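Local structure of hypothetical protein (Uncultured marine organism, 2OP5) at the interface of chains A and B. The protein is a dimeric ferredoxin-like protein whose two copies join through beta-strands, and whose biochemical role the structure alone does not show. Residues are numbered along the deposited sequence; one frame, centred on the assembly and turned at random. Chains: chain A/B, hypothetical protein.

The interface of chains A and B. Residues chain A 11, 69, 109, 111-112; chain B 52, 54, 65.
The backbone carbonyl O of A:Ser111 lies 3.5 Å from CA of B:Val52, a close approach of main chains where a strand of one subunit pairs with a strand of the other. Here strand 106-114 of chain A lies antiparallel to strand 48-55 of chain B, with bridges pairing A:Val109 with B:Ser54 and A:Glu112 with B:Val52; the register slips by one residue between them, probably at a bulge near A:Ser111. The side chain of B:Val52 is the apolar centre of the patch. With CG1 anti to its backbone N (chi1 -162°), this methyl is directed at chain A, where it meets methyls of A:Leu11 and A:Val109. A:Leu11, from strand 10-17, comes to it tip to tip, CD1 standing 3.6 Å from CG1 of B:Val52. A:Val109 instead crosses B:Val52 at about a right angle, and its CG1 and CG2 each lie 3.7 Å from the same CG1. Branching at CB suits both valines to this place: such residues favour extended backbones and keep their methyls near the strand. Leucine, branching one carbon farther out, can reach the valine with one methyl and the serines with the other.

The other branch of A:Leu11, CD2, is 3.6 Å from OG of B:Ser54, a van der Waals contact, and OG of B:Ser65 approaches the same CD2 from a different direction, at 4.2 Å. At B:Ser54, OG sits between the backbone N and the carbonyl carbon (chi1 49°), which turns the hydroxyl to the leucine while CB packs 3.7 Å from CA of A:Val109. A small side chain probably suits this place, since A:Val109 and both methyls of A:Leu11 lie close by.

A carboxylate oxygen of A:Glu69 and the CG methylene of A:Glu112 come loosely near CG2 of B:Val52, hiding little surface. Repeated by the two-fold axis with the chains exchanged, this combination of strand pairing and aliphatic contact joins the two sheets and contributes to holding the ferredoxin-like dimer together.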
# COMPACT_ATOMS: atom_id res chain seq x y z
N LEU A 11 -8.22 3.54 -2.57
CA LEU A 11 -7.27 2.73 -1.84
C LEU A 11 -6.92 3.26 -0.44
O LEU A 11 -6.91 4.47 -0.20
CB LEU A 11 -6.00 2.67 -2.72
CG LEU A 11 -4.65 2.01 -2.43
CD1 LEU A 11 -3.91 1.75 -3.73
CD2 LEU A 11 -3.78 2.83 -1.51
N GLU A 69 -7.76 -2.29 -1.48
CA GLU A 69 -8.06 -1.68 -2.76
C GLU A 69 -9.52 -1.93 -3.14
O GLU A 69 -10.01 -3.06 -3.07
CB GLU A 69 -7.14 -2.24 -3.83
CG GLU A 69 -5.69 -1.96 -3.52
CD GLU A 69 -4.78 -2.39 -4.63
OE1 GLU A 69 -5.19 -2.34 -5.80
OE2 GLU A 69 -3.63 -2.76 -4.32
N VAL A 109 -6.97 6.64 -6.74
CA VAL A 109 -5.89 6.15 -7.57
C VAL A 109 -5.77 7.08 -8.79
O VAL A 109 -6.76 7.44 -9.43
CB VAL A 109 -6.13 4.68 -8.00
CG1 VAL A 109 -5.11 4.25 -9.05
CG2 VAL A 109 -6.04 3.76 -6.79
N SER A 111 -2.81 6.48 -10.98
CA SER A 111 -2.17 5.66 -11.99
C SER A 111 -2.04 4.25 -11.46
O SER A 111 -1.80 4.04 -10.25
CB SER A 111 -0.80 6.23 -12.33
OG SER A 111 -0.23 5.58 -13.45
N GLU A 112 -2.24 3.29 -12.35
CA GLU A 112 -2.13 1.88 -12.04
C GLU A 112 -1.47 1.09 -13.19
O GLU A 112 -1.94 1.11 -14.34
CB GLU A 112 -3.50 1.27 -11.75
CG GLU A 112 -3.42 -0.13 -11.14
CD GLU A 112 -4.77 -0.76 -10.87
OE1 GLU A 112 -5.82 -0.10 -11.14
OE2 GLU A 112 -4.78 -1.91 -10.39
N VAL B 52 0.68 0.97 -8.04
CA VAL B 52 -0.47 1.84 -7.86
C VAL B 52 0.03 3.12 -7.20
O VAL B 52 0.83 3.09 -6.24
CB VAL B 52 -1.54 1.21 -6.96
CG1 VAL B 52 -2.88 1.93 -7.16
CG2 VAL B 52 -1.69 -0.25 -7.28
N SER B 54 -1.49 6.74 -5.74
CA SER B 54 -2.72 7.38 -5.32
C SER B 54 -2.48 8.62 -4.48
O SER B 54 -1.41 8.80 -3.91
CB SER B 54 -3.66 6.40 -4.59
OG SER B 54 -2.99 5.66 -3.59
N SER B 65 0.83 8.18 -2.23
CA SER B 65 1.04 6.79 -1.87
C SER B 65 1.43 6.00 -3.12
O SER B 65 0.82 6.14 -4.19
CB SER B 65 -0.23 6.18 -1.26
OG SER B 65 -0.13 4.77 -1.13